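Local coordinates for PUM-HD domain-containing protein (PDB 7CGF), which binds RNA through its Pumilio homology domain, here in complex with a PBE RNA, and probably recognises 3' untranslated regions of messenger RNAs, at residues Gly35-Phe40 with Arg48-Glu53; Tyr85-Phe90 with Ala100-Ala105; Asp108-Tyr113 with Arg121-Ala126. The protein carries 2 engineered substitutions. All blocks are in the same frame, centred on the assembly; numbering follows the deposited sequence.

Contact 1 (Gly35-Phe40 with Arg48-Glu53); sequences GALLKF and RFIQQE. With nucleotides of chain B.
Ile50 meets Phe40 and Leu37 in the apolar interior of a predicted Pumilio repeat, one unit of the all-helical, RNA-binding PUM-HD solenoid. It projects from helix 44-56 toward helix 37-41. CG1 stands anti to the carbonyl carbon (chi1 -66°) and the chain continues extended (chi2 168°), which brings CD1 to helix 37-41. There CD1 touches two residues one turn apart: Phe40 CB lies 3.7 Å from Ile50 CD1, and Leu37 CD2 is just as close. The leucine and isoleucine side chains cross at about a right angle and touch through their terminal methyls. A beta-branched residue suits this place because it is stiff and still carries one methyl far from the backbone.

Phe40, the next most buried by the contact, supplies its beta carbon to Ile50 and its ring to Phe49. The two rings meet obliquely through a single corner, Phe40 CE2 being 4.3 Å from Phe49 CD2. Beyond them, helix 14-20 covers the group; its Tyr18 meets the Phe49 ring and also touches the Phe40 side chain. Phe49 is also held from within its own helix, since Glu53 CG packs over one of its faces, 3.5 Å above the ring plane and toward the rim.

With Ile50 turned inward, its neighbour Gln51 emerges on the RNA side of helix 44-56. Its amide reads the Watson-Crick edge of A8 of chain B: A8 N6 donates to Gln51 OE1 over 3.0 Å in a nearly straight bond (175°). Ser47 OG, one turn earlier, also bonds to NE2, which helps to fix the rotation of the amide. The pairing is completed by Gln51 NE2, which donates to A8 N1 over 2.9 Å.

Contact 2 (Tyr85-Phe90 with Ala100-Ala105); sequences YVVQKF and ARLVDA. With nucleotides of chain B.
Leu102 of helix 99-106 places one methyl, CD2, against Val87 of helix 83-89 and against Phe90, three residues further on, joining two helices of the Pumilio solenoid. Its chi1 of -171° swings CG away from the backbone N, and chi2 (53°) then sets CD2 against Phe90 CB, 3.7 Å away. The same methyl lies 3.7 Å from the backbone oxygen Val87 O and, more loosely, 4.1 Å from Val87 CG1. Leucine suits the place because its methyl reaches beyond the beta carbon to touch apolar side-chain carbons and the backbone beside them.

The next shell fixes these partners. Phe90 points its CB at Leu102 but turns its ring away, to meet the rings of Phe67 and His98, while Val87 rests on Leu77 and Val78. The carbonyl Phe90 O is buried here without a polar partner.

On helix 83-89, Tyr85 and Gln88 face the RNA. N6 of A8 of chain B lies over the centre of the Tyr85 ring, 3.3 Å above its plane, and N3 of U7 of chain B comes obliquely to Tyr85 CE1, 3.3 Å away. A flat aromatic ring suits this place because it can lie against a base. Lys125 NZ bonds to Gln88 OE1, which probably helps to hold the amide with its nitrogen toward the base. Gln88 NE2 donates to U7 O4 over 2.9 Å, almost straight at 174°.

Contact 3 (Asp108-Tyr113 with Arg121-Ala126); sequences DRVPEY and RVLQKA. With nucleotides of chain B.
Within the Pumilio repeat predicted for residues 105-140, Leu123 of helix 119-129 sits against Val110 and Tyr113 of the short helix 110-113, forming part of its apolar interior. Leucine suits this place because its forked end can serve two partners. CD2 lies 3.9 Å from Val110 CG2, and CD1 serves both partners, being 4.1 Å from Val110 CG1 and as far from Tyr113 CB. The tyrosine thus offers only its root to Leu123; its ring leads away, and its hydroxyl is hydrogen-bonded to Asp75. A residue apolar at the base and polar at the tip fits such a position. Ile106 adds to the same group, touching both Leu123 and Tyr113.

Arg109 is in the N-cap position of the short helix, and its carbonyl oxygen accepts from the backbone N of both Glu112 and Tyr113. Arg109 O also stands over one face of the Tyr113 ring, toward its rim. Pro111 is well tolerated in this first turn, where a backbone N-H is not required for helix bonding.

From helix 119-129, Arg121 and Gln124 meet the RNA. The arginine chain bends twice (chi2 -53°, then chi3 -73°), which slips its guanidinium between two bases of chain B: U7 C5 lies 3.3 Å above one face and A6 C5 3.4 Å above the opposite face, both over the centre. The positive charge probably adds to the attraction of this flat sandwich. Gln124, whose NE2 also bonds to Cys120 O, reads the Hoogsteen edge of A6. Its OE1 accepts from A6 N6 over 2.8 Å, and Gln124 NE2 donates to A6 N7 over 3.0 Å at 170°.

All three contacts are buried apolar joints between neighbouring helices; in contacts 1 and 3 the second helix, and in contact 2 the first, also presents residues to the RNA. Along the solenoid the centres of contacts 1 and 2 lie about 14 Å apart, those of 2 and 3 about 10 Å, and contacts 1 and 3 do not touch. Ile50 packs on Val86, and Val87 on Val122, so the interiors run together. Contact 1 is richest in aromatics; contacts 2 and 3 each centre on one leucine facing a valine and the beta carbon of an aromatic residue. The glutamines differ: in contacts 1 and 3 the amide makes two bonds to adenine, in contact 2 one to uracil.

Contact 1 (Gly35-Phe40 with Arg48-Glu53)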
loop_
_atom_site.group_PDB
_atom_site.type_symbol
_atom_site.label_atom_id
_atom_site.label_comp_id
_atom_site.label_asym_id
_atom_site.label_seq_id
_atom_site.Cartn_x
_atom_site.Cartn_y
_atom_site.Cartn_z
ATOM N N GLY A 35 5.677 31.654 -24.979
ATOM C CA GLY A 35 4.658 30.847 -25.605
ATOM C C GLY A 35 5.110 29.456 -25.968
ATOM O O GLY A 35 4.269 28.638 -26.353
ATOM N N ALA A 36 6.403 29.162 -25.840
ATOM C CA ALA A 36 6.942 27.851 -26.162
ATOM C C ALA A 36 6.846 26.869 -25.000
ATOM O O ALA A 36 7.341 25.742 -25.128
ATOM C CB ALA A 36 8.406 27.956 -26.599
ATOM N N LEU A 37 6.227 27.271 -23.887
ATOM C CA LEU A 37 6.200 26.425 -22.693
ATOM C C LEU A 37 5.567 25.073 -22.991
ATOM O O LEU A 37 6.103 24.025 -22.605
ATOM C CB LEU A 37 5.452 27.137 -21.561
ATOM C CG LEU A 37 5.283 26.438 -20.200
ATOM C CD1 LEU A 37 4.138 25.401 -20.211
ATOM C CD2 LEU A 37 6.565 25.782 -19.688
ATOM N N LEU A 38 4.409 25.079 -23.655
ATOM C CA LEU A 38 3.717 23.828 -23.946
ATOM C C LEU A 38 4.598 22.882 -24.756
ATOM O O LEU A 38 4.741 21.700 -24.406
ATOM C CB LEU A 38 2.404 24.122 -24.674
ATOM C CG LEU A 38 1.595 22.920 -25.170
ATOM C CD1 LEU A 38 1.165 22.012 -24.026
ATOM C CD2 LEU A 38 0.387 23.376 -25.992
ATOM N N LYS A 39 5.201 23.380 -25.843
ATOM C CA LYS A 39 6.064 22.531 -26.658
ATOM C C LYS A 39 7.256 22.023 -25.854
ATOM O O LYS A 39 7.604 20.836 -25.929
ATOM C CB LYS A 39 6.532 23.294 -27.908
ATOM C CG LYS A 39 5.505 23.368 -29.021
ATOM C CD LYS A 39 6.060 24.192 -30.185
ATOM C CE LYS A 39 4.970 24.726 -31.114
ATOM N NZ LYS A 39 4.288 23.634 -31.866
ATOM N N PHE A 40 7.876 22.897 -25.052
ATOM C CA PHE A 40 9.011 22.476 -24.242
ATOM C C PHE A 40 8.607 21.378 -23.259
ATOM O O PHE A 40 9.302 20.364 -23.131
ATOM C CB PHE A 40 9.593 23.671 -23.485
ATOM C CG PHE A 40 10.793 24.294 -24.157
ATOM C CD1 PHE A 40 10.642 25.215 -25.174
ATOM C CD2 PHE A 40 12.071 23.962 -23.741
ATOM C CE1 PHE A 40 11.756 25.792 -25.780
ATOM C CE2 PHE A 40 13.191 24.534 -24.342
ATOM C CZ PHE A 40 13.026 25.443 -25.367
ATOM N N ARG A 48 13.122 18.261 -19.399
ATOM C CA ARG A 48 14.279 18.143 -18.519
ATOM C C ARG A 48 14.922 19.502 -18.281
ATOM O O ARG A 48 15.312 19.817 -17.148
ATOM C CB ARG A 48 15.279 17.144 -19.105
ATOM C CG ARG A 48 14.887 15.699 -18.847
ATOM C CD ARG A 48 15.840 14.697 -19.503
ATOM N NE ARG A 48 15.543 13.352 -19.037
ATOM C CZ ARG A 48 15.774 12.243 -19.727
ATOM N NH1 ARG A 48 16.308 12.304 -20.944
ATOM N NH2 ARG A 48 15.447 11.072 -19.200
ATOM N N PHE A 49 14.988 20.340 -19.321
ATOM C CA PHE A 49 15.466 21.709 -19.136
ATOM C C PHE A 49 14.611 22.475 -18.133
ATOM O O PHE A 49 15.137 23.098 -17.204
ATOM C CB PHE A 49 15.497 22.455 -20.471
ATOM C CG PHE A 49 15.828 23.909 -20.318
ATOM C CD1 PHE A 49 17.128 24.300 -20.036
ATOM C CD2 PHE A 49 14.846 24.872 -20.397
ATOM C CE1 PHE A 49 17.443 25.631 -19.868
ATOM C CE2 PHE A 49 15.152 26.209 -20.226
ATOM C CZ PHE A 49 16.455 26.590 -19.965
ATOM N N ILE A 50 13.287 22.454 -18.310
ATOM C CA ILE A 50 12.404 23.195 -17.409
ATOM C C ILE A 50 12.577 22.703 -15.980
ATOM O O ILE A 50 12.672 23.496 -15.032
ATOM C CB ILE A 50 10.943 23.070 -17.858
ATOM C CG1 ILE A 50 10.735 23.772 -19.208
ATOM C CG2 ILE A 50 10.019 23.651 -16.783
ATOM C CD1 ILE A 50 9.396 23.434 -19.839
ATOM N N GLN A 51 12.589 21.384 -15.801
ATOM C CA GLN A 51 12.712 20.845 -14.450
ATOM C C GLN A 51 14.012 21.286 -13.795
ATOM O O GLN A 51 14.029 21.640 -12.609
ATOM C CB GLN A 51 12.646 19.327 -14.478
ATOM C CG GLN A 51 11.285 18.779 -14.839
ATOM C CD GLN A 51 11.354 17.297 -15.058
ATOM O OE1 GLN A 51 11.711 16.557 -14.148
ATOM N NE2 GLN A 51 11.061 16.847 -16.284
ATOM N N GLN A 52 15.112 21.245 -14.538
ATOM C CA GLN A 52 16.392 21.568 -13.920
ATOM C C GLN A 52 16.458 23.038 -13.549
ATOM O O GLN A 52 16.962 23.382 -12.471
ATOM C CB GLN A 52 17.549 21.186 -14.838
ATOM C CG GLN A 52 18.922 21.233 -14.129
ATOM C CD GLN A 52 18.897 20.694 -12.682
ATOM O OE1 GLN A 52 19.197 21.422 -11.723
ATOM N NE2 GLN A 52 18.559 19.410 -12.527
ATOM N N GLU A 53 15.940 23.921 -14.417
ATOM C CA GLU A 53 15.898 25.344 -14.085
ATOM C C GLU A 53 15.009 25.604 -12.879
ATOM O O GLU A 53 15.356 26.409 -12.009
ATOM C CB GLU A 53 15.408 26.161 -15.280
ATOM C CG GLU A 53 16.383 26.202 -16.421
ATOM C CD GLU A 53 17.697 26.831 -16.010
ATOM O OE1 GLU A 53 17.663 27.945 -15.442
ATOM O OE2 GLU A 53 18.752 26.199 -16.234
ATOM P P A B 8 9.465 4.975 -17.219
ATOM O OP1 A B 8 9.659 3.908 -18.240
ATOM O OP2 A B 8 10.197 5.036 -15.917
ATOM O "O5'" A B 8 9.798 6.354 -17.924
ATOM C "C5'" A B 8 9.315 6.651 -19.223
ATOM C "C4'" A B 8 10.188 7.688 -19.875
ATOM O "O4'" A B 8 10.134 8.923 -19.097
ATOM C "C3'" A B 8 11.668 7.312 -19.969
ATOM O "O3'" A B 8 12.197 7.860 -21.175
ATOM C "C2'" A B 8 12.271 8.058 -18.785
ATOM O "O2'" A B 8 13.663 8.300 -18.886
ATOM C "C1'" A B 8 11.450 9.344 -18.817
ATOM N N9 A B 8 11.450 10.119 -17.570
ATOM C C8 A B 8 11.356 9.639 -16.296
ATOM N N7 A B 8 11.407 10.581 -15.376
ATOM C C5 A B 8 11.518 11.766 -16.113
ATOM C C6 A B 8 11.612 13.117 -15.752
ATOM N N6 A B 8 11.593 13.581 -14.498
ATOM N N1 A B 8 11.721 14.025 -16.750
ATOM C C2 A B 8 11.744 13.614 -18.021
ATOM N N3 A B 8 11.659 12.373 -18.472
ATOM C C4 A B 8 11.547 11.487 -17.467
#

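Contact 2 (Tyr85-Phe90 with Ala100-Ala105)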
loop_
_atom_site.group_PDB
_atom_site.type_symbol
_atom_site.label_atom_id
_atom_site.label_comp_id
_atom_site.label_asym_id
_atom_site.label_seq_id
_atom_site.Cartn_x
_atom_site.Cartn_y
_atom_site.Cartn_z
ATOM N N TYR A 85 5.752 16.099 -15.134
ATOM C CA TYR A 85 6.799 16.492 -14.187
ATOM C C TYR A 85 6.866 17.999 -14.021
ATOM O O TYR A 85 7.179 18.490 -12.927
ATOM C CB TYR A 85 8.164 15.978 -14.643
ATOM C CG TYR A 85 8.215 14.499 -14.805
ATOM C CD1 TYR A 85 8.297 13.660 -13.705
ATOM C CD2 TYR A 85 8.149 13.933 -16.071
ATOM C CE1 TYR A 85 8.337 12.272 -13.873
ATOM C CE2 TYR A 85 8.179 12.587 -16.243
ATOM C CZ TYR A 85 8.262 11.756 -15.156
ATOM O OH TYR A 85 8.300 10.406 -15.369
ATOM N N VAL A 86 6.633 18.743 -15.111
ATOM C CA VAL A 86 6.628 20.205 -15.037
ATOM C C VAL A 86 5.514 20.687 -14.123
ATOM O O VAL A 86 5.725 21.559 -13.269
ATOM C CB VAL A 86 6.506 20.808 -16.447
ATOM C CG1 VAL A 86 6.320 22.342 -16.390
ATOM C CG2 VAL A 86 7.725 20.460 -17.263
ATOM N N VAL A 87 4.314 20.113 -14.262
ATOM C CA VAL A 87 3.225 20.476 -13.365
ATOM C C VAL A 87 3.584 20.145 -11.922
ATOM O O VAL A 87 3.341 20.946 -11.008
ATOM C CB VAL A 87 1.909 19.799 -13.787
ATOM C CG1 VAL A 87 0.770 20.259 -12.843
ATOM C CG2 VAL A 87 1.592 20.125 -15.265
ATOM N N GLN A 88 4.184 18.973 -11.693
ATOM C CA GLN A 88 4.507 18.573 -10.329
ATOM C C GLN A 88 5.474 19.539 -9.658
ATOM O O GLN A 88 5.439 19.683 -8.431
ATOM C CB GLN A 88 5.100 17.177 -10.319
ATOM C CG GLN A 88 4.076 16.122 -10.532
ATOM C CD GLN A 88 4.667 14.746 -10.357
ATOM O OE1 GLN A 88 5.176 14.403 -9.285
ATOM N NE2 GLN A 88 4.634 13.949 -11.425
ATOM N N LYS A 89 6.363 20.174 -10.427
ATOM C CA LYS A 89 7.308 21.107 -9.822
ATOM C C LYS A 89 6.598 22.219 -9.064
ATOM O O LYS A 89 7.137 22.734 -8.076
ATOM C CB LYS A 89 8.213 21.731 -10.890
ATOM C CG LYS A 89 9.315 20.818 -11.418
ATOM C CD LYS A 89 10.210 20.365 -10.283
ATOM C CE LYS A 89 11.506 19.741 -10.785
ATOM N NZ LYS A 89 12.314 19.205 -9.629
ATOM N N PHE A 90 5.416 22.623 -9.513
ATOM C CA PHE A 90 4.718 23.722 -8.862
ATOM C C PHE A 90 3.829 23.276 -7.705
ATOM O O PHE A 90 3.117 24.112 -7.131
ATOM C CB PHE A 90 3.925 24.515 -9.894
ATOM C CG PHE A 90 4.805 25.360 -10.763
ATOM C CD1 PHE A 90 5.357 26.528 -10.260
ATOM C CD2 PHE A 90 5.131 24.959 -12.036
ATOM C CE1 PHE A 90 6.197 27.309 -11.051
ATOM C CE2 PHE A 90 5.971 25.723 -12.829
ATOM C CZ PHE A 90 6.500 26.908 -12.337
ATOM N N ALA A 100 -2.665 27.149 -4.695
ATOM C CA ALA A 100 -4.103 27.350 -4.840
ATOM C C ALA A 100 -4.489 27.587 -6.296
ATOM O O ALA A 100 -5.479 27.024 -6.777
ATOM C CB ALA A 100 -4.571 28.503 -3.953
ATOM N N ARG A 101 -3.714 28.403 -7.021
ATOM C CA ARG A 101 -4.011 28.642 -8.427
ATOM C C ARG A 101 -3.877 27.367 -9.244
ATOM O O ARG A 101 -4.652 27.141 -10.181
ATOM C CB ARG A 101 -3.094 29.724 -9.001
ATOM C CG ARG A 101 -3.435 31.134 -8.552
ATOM C CD ARG A 101 -2.421 32.128 -9.128
ATOM N NE ARG A 101 -2.408 32.101 -10.591
ATOM C CZ ARG A 101 -1.481 32.694 -11.340
ATOM N NH1 ARG A 101 -1.543 32.615 -12.667
ATOM N NH2 ARG A 101 -0.483 33.352 -10.758
ATOM N N LEU A 102 -2.910 26.515 -8.895
ATOM C CA LEU A 102 -2.712 25.290 -9.665
ATOM C C LEU A 102 -3.818 24.275 -9.379
ATOM O O LEU A 102 -4.292 23.597 -10.295
ATOM C CB LEU A 102 -1.323 24.709 -9.373
ATOM C CG LEU A 102 -0.894 23.540 -10.259
ATOM C CD1 LEU A 102 -1.031 23.904 -11.722
ATOM C CD2 LEU A 102 0.517 23.092 -9.922
ATOM N N VAL A 103 -4.246 24.157 -8.116
ATOM C CA VAL A 103 -5.416 23.329 -7.820
ATOM C C VAL A 103 -6.635 23.835 -8.588
ATOM O O VAL A 103 -7.381 23.046 -9.177
ATOM C CB VAL A 103 -5.683 23.276 -6.305
ATOM C CG1 VAL A 103 -7.036 22.589 -6.039
ATOM C CG2 VAL A 103 -4.579 22.532 -5.586
ATOM N N ASP A 104 -6.837 25.164 -8.633
ATOM C CA ASP A 104 -7.968 25.705 -9.393
ATOM C C ASP A 104 -7.909 25.292 -10.856
ATOM O O ASP A 104 -8.955 25.108 -11.497
ATOM C CB ASP A 104 -7.996 27.237 -9.322
ATOM C CG ASP A 104 -8.586 27.773 -8.031
ATOM O OD1 ASP A 104 -9.405 27.090 -7.383
ATOM O OD2 ASP A 104 -8.234 28.922 -7.677
ATOM N N ALA A 105 -6.701 25.183 -11.413
ATOM C CA ALA A 105 -6.534 24.877 -12.824
ATOM C C ALA A 105 -6.859 23.433 -13.155
ATOM O O ALA A 105 -7.176 23.132 -14.311
ATOM C CB ALA A 105 -5.100 25.175 -13.262
ATOM P P A B 8 9.465 4.975 -17.219
ATOM O OP1 A B 8 9.659 3.908 -18.240
ATOM O OP2 A B 8 10.197 5.036 -15.917
ATOM O "O5'" A B 8 9.798 6.354 -17.924
ATOM C "C5'" A B 8 9.315 6.651 -19.223
ATOM C "C4'" A B 8 10.188 7.688 -19.875
ATOM O "O4'" A B 8 10.134 8.923 -19.097
ATOM C "C3'" A B 8 11.668 7.312 -19.969
ATOM O "O3'" A B 8 12.197 7.860 -21.175
ATOM C "C2'" A B 8 12.271 8.058 -18.785
ATOM O "O2'" A B 8 13.663 8.300 -18.886
ATOM C "C1'" A B 8 11.450 9.344 -18.817
ATOM N N9 A B 8 11.450 10.119 -17.570
ATOM C C8 A B 8 11.356 9.639 -16.296
ATOM N N7 A B 8 11.407 10.581 -15.376
ATOM C C5 A B 8 11.518 11.766 -16.113
ATOM C C6 A B 8 11.612 13.117 -15.752
ATOM N N6 A B 8 11.593 13.581 -14.498
ATOM N N1 A B 8 11.721 14.025 -16.750
ATOM C C2 A B 8 11.744 13.614 -18.021
ATOM N N3 A B 8 11.659 12.373 -18.472
ATOM C C4 A B 8 11.547 11.487 -17.467
ATOM P P U B 7 5.132 1.741 -13.686
ATOM O OP1 U B 7 5.605 0.880 -14.814
ATOM O OP2 U B 7 5.814 1.716 -12.370
ATOM O "O5'" U B 7 5.163 3.256 -14.136
ATOM C "C5'" U B 7 6.396 3.913 -14.312
ATOM C "C4'" U B 7 6.200 5.111 -15.179
ATOM O "O4'" U B 7 5.548 6.155 -14.433
ATOM C "C3'" U B 7 7.469 5.758 -15.701
ATOM O "O3'" U B 7 7.906 5.085 -16.873
ATOM C "C2'" U B 7 7.051 7.214 -15.966
ATOM O "O2'" U B 7 6.652 7.362 -17.327
ATOM C "C1'" U B 7 5.824 7.396 -15.045
ATOM N N1 U B 7 5.927 8.438 -13.989
ATOM C C2 U B 7 5.494 9.699 -14.323
ATOM O O2 U B 7 5.126 9.960 -15.451
ATOM N N3 U B 7 5.554 10.645 -13.323
ATOM C C4 U B 7 5.992 10.425 -12.035
ATOM O O4 U B 7 5.988 11.349 -11.216
ATOM C C5 U B 7 6.397 9.083 -11.758
ATOM C C6 U B 7 6.353 8.151 -12.716
#

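Contact 3 (Asp108-Tyr113 with Arg121-Ala126)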
loop_
_atom_site.group_PDB
_atom_site.type_symbol
_atom_site.label_atom_id
_atom_site.label_comp_id
_atom_site.label_asym_id
_atom_site.label_seq_id
_atom_site.Cartn_x
_atom_site.Cartn_y
_atom_site.Cartn_z
ATOM N N ASP A 108 -11.493 20.824 -11.848
ATOM C CA ASP A 108 -12.722 20.391 -12.508
ATOM C C ASP A 108 -12.590 19.020 -13.159
ATOM O O ASP A 108 -13.606 18.335 -13.333
ATOM C CB ASP A 108 -13.162 21.417 -13.557
ATOM C CG ASP A 108 -13.609 22.740 -12.947
ATOM O OD1 ASP A 108 -13.918 22.786 -11.738
ATOM O OD2 ASP A 108 -13.655 23.742 -13.694
ATOM N N ARG A 109 -11.376 18.591 -13.506
ATOM C CA ARG A 109 -11.168 17.293 -14.134
ATOM C C ARG A 109 -10.442 16.300 -13.237
ATOM O O ARG A 109 -9.991 15.256 -13.728
ATOM C CB ARG A 109 -10.404 17.459 -15.448
ATOM C CG ARG A 109 -11.203 18.218 -16.493
ATOM C CD ARG A 109 -10.696 17.977 -17.896
ATOM N NE ARG A 109 -11.558 18.651 -18.862
ATOM C CZ ARG A 109 -11.344 18.705 -20.173
ATOM N NH1 ARG A 109 -10.282 18.115 -20.713
ATOM N NH2 ARG A 109 -12.206 19.350 -20.951
ATOM N N VAL A 110 -10.316 16.593 -11.945
ATOM C CA VAL A 110 -9.752 15.637 -10.991
ATOM C C VAL A 110 -10.454 14.286 -11.104
ATOM O O VAL A 110 -9.772 13.252 -11.048
ATOM C CB VAL A 110 -9.797 16.183 -9.552
ATOM C CG1 VAL A 110 -9.700 15.065 -8.521
ATOM C CG2 VAL A 110 -8.659 17.189 -9.335
ATOM N N PRO A 111 -11.782 14.213 -11.265
ATOM C CA PRO A 111 -12.411 12.886 -11.363
ATOM C C PRO A 111 -11.941 12.066 -12.556
ATOM O O PRO A 111 -12.014 10.832 -12.503
ATOM C CB PRO A 111 -13.908 13.219 -11.444
ATOM C CG PRO A 111 -14.032 14.496 -10.702
ATOM C CD PRO A 111 -12.808 15.267 -11.172
ATOM N N GLU A 112 -11.449 12.702 -13.623
ATOM C CA GLU A 112 -10.835 11.977 -14.730
ATOM C C GLU A 112 -9.351 11.716 -14.494
ATOM O O GLU A 112 -8.858 10.613 -14.774
ATOM C CB GLU A 112 -11.022 12.759 -16.044
ATOM C CG GLU A 112 -12.469 13.159 -16.335
ATOM C CD GLU A 112 -12.593 14.307 -17.349
ATOM O OE1 GLU A 112 -11.691 14.481 -18.204
ATOM O OE2 GLU A 112 -13.603 15.041 -17.287
ATOM N N TYR A 113 -8.629 12.725 -13.991
ATOM C CA TYR A 113 -7.187 12.606 -13.788
ATOM C C TYR A 113 -6.842 11.462 -12.842
ATOM O O TYR A 113 -5.772 10.854 -12.968
ATOM C CB TYR A 113 -6.619 13.922 -13.231
ATOM C CG TYR A 113 -6.754 15.124 -14.166
ATOM C CD1 TYR A 113 -6.778 14.965 -15.551
ATOM C CD2 TYR A 113 -6.883 16.405 -13.648
ATOM C CE1 TYR A 113 -6.914 16.075 -16.404
ATOM C CE2 TYR A 113 -7.011 17.525 -14.498
ATOM C CZ TYR A 113 -7.025 17.348 -15.862
ATOM O OH TYR A 113 -7.174 18.451 -16.689
ATOM N N ARG A 121 -0.184 10.909 -10.934
ATOM C CA ARG A 121 1.042 11.255 -10.218
ATOM C C ARG A 121 1.046 12.723 -9.820
ATOM O O ARG A 121 1.593 13.077 -8.765
ATOM C CB ARG A 121 2.274 10.941 -11.075
ATOM C CG ARG A 121 2.269 9.548 -11.742
ATOM C CD ARG A 121 2.028 8.419 -10.726
ATOM N NE ARG A 121 3.175 8.154 -9.854
ATOM C CZ ARG A 121 4.117 7.242 -10.098
ATOM N NH1 ARG A 121 5.101 7.060 -9.234
ATOM N NH2 ARG A 121 4.069 6.504 -11.196
ATOM N N VAL A 122 0.466 13.585 -10.660
ATOM C CA VAL A 122 0.270 14.987 -10.281
ATOM C C VAL A 122 -0.628 15.086 -9.053
ATOM O O VAL A 122 -0.346 15.843 -8.115
ATOM C CB VAL A 122 -0.316 15.789 -11.455
ATOM C CG1 VAL A 122 -0.561 17.243 -11.019
ATOM C CG2 VAL A 122 0.636 15.734 -12.661
ATOM N N LEU A 123 -1.736 14.337 -9.045
ATOM C CA LEU A 123 -2.638 14.391 -7.894
ATOM C C LEU A 123 -1.970 13.866 -6.633
ATOM O O LEU A 123 -2.186 14.407 -5.535
ATOM C CB LEU A 123 -3.917 13.600 -8.169
ATOM C CG LEU A 123 -4.814 14.056 -9.307
ATOM C CD1 LEU A 123 -6.110 13.234 -9.270
ATOM C CD2 LEU A 123 -5.081 15.570 -9.218
ATOM N N GLN A 124 -1.176 12.797 -6.752
ATOM C CA GLN A 124 -0.497 12.269 -5.573
ATOM C C GLN A 124 0.527 13.258 -5.048
ATOM O O GLN A 124 0.660 13.430 -3.832
ATOM C CB GLN A 124 0.174 10.935 -5.888
ATOM C CG GLN A 124 -0.823 9.816 -6.061
ATOM C CD GLN A 124 -0.155 8.568 -6.595
ATOM O OE1 GLN A 124 0.542 7.858 -5.865
ATOM N NE2 GLN A 124 -0.339 8.312 -7.888
ATOM N N LYS A 125 1.267 13.911 -5.951
ATOM C CA LYS A 125 2.213 14.938 -5.524
ATOM C C LYS A 125 1.494 16.059 -4.783
ATOM O O LYS A 125 1.946 16.500 -3.722
ATOM C CB LYS A 125 2.975 15.484 -6.741
ATOM C CG LYS A 125 3.938 16.656 -6.454
ATOM C CD LYS A 125 4.963 16.309 -5.390
ATOM C CE LYS A 125 5.789 15.092 -5.762
ATOM N NZ LYS A 125 6.727 15.416 -6.859
ATOM N N ALA A 126 0.364 16.525 -5.326
ATOM C CA ALA A 126 -0.402 17.582 -4.666
ATOM C C ALA A 126 -0.831 17.156 -3.262
ATOM O O ALA A 126 -0.610 17.878 -2.281
ATOM C CB ALA A 126 -1.608 17.959 -5.530
ATOM P P A B 6 1.175 -2.334 -10.580
ATOM O OP1 A B 6 0.329 -2.577 -11.770
ATOM O OP2 A B 6 2.562 -2.837 -10.477
ATOM O "O5'" A B 6 1.251 -0.754 -10.366
ATOM C "C5'" A B 6 2.323 -0.008 -10.927
ATOM C "C4'" A B 6 1.832 1.046 -11.891
ATOM O "O4'" A B 6 0.852 1.889 -11.247
ATOM C "C3'" A B 6 2.906 2.001 -12.378
ATOM O "O3'" A B 6 3.578 1.462 -13.496
ATOM C "C2'" A B 6 2.139 3.285 -12.697
ATOM O "O2'" A B 6 1.609 3.233 -14.017
ATOM C "C1'" A B 6 0.981 3.225 -11.695
ATOM N N9 A B 6 1.169 4.089 -10.506
ATOM C C8 A B 6 0.337 5.125 -10.134
ATOM N N7 A B 6 0.721 5.738 -9.022
ATOM C C5 A B 6 1.880 5.055 -8.652
ATOM C C6 A B 6 2.775 5.210 -7.571
ATOM N N6 A B 6 2.623 6.132 -6.614
ATOM N N1 A B 6 3.835 4.381 -7.489
ATOM C C2 A B 6 4.001 3.445 -8.435
ATOM N N3 A B 6 3.234 3.200 -9.494
ATOM C C4 A B 6 2.168 4.035 -9.551
ATOM P P U B 7 5.132 1.741 -13.686
ATOM O OP1 U B 7 5.605 0.880 -14.814
ATOM O OP2 U B 7 5.814 1.716 -12.370
ATOM O "O5'" U B 7 5.163 3.256 -14.136
ATOM C "C5'" U B 7 6.396 3.913 -14.312
ATOM C "C4'" U B 7 6.200 5.111 -15.179
ATOM O "O4'" U B 7 5.548 6.155 -14.433
ATOM C "C3'" U B 7 7.469 5.758 -15.701
ATOM O "O3'" U B 7 7.906 5.085 -16.873
ATOM C "C2'" U B 7 7.051 7.214 -15.966
ATOM O "O2'" U B 7 6.652 7.362 -17.327
ATOM C "C1'" U B 7 5.824 7.396 -15.045
ATOM N N1 U B 7 5.927 8.438 -13.989
ATOM C C2 U B 7 5.494 9.699 -14.323
ATOM O O2 U B 7 5.126 9.960 -15.451
ATOM N N3 U B 7 5.554 10.645 -13.323
ATOM C C4 U B 7 5.992 10.425 -12.035
ATOM O O4 U B 7 5.988 11.349 -11.216
ATOM C C5 U B 7 6.397 9.083 -11.758
ATOM C C6 U B 7 6.353 8.151 -12.716
#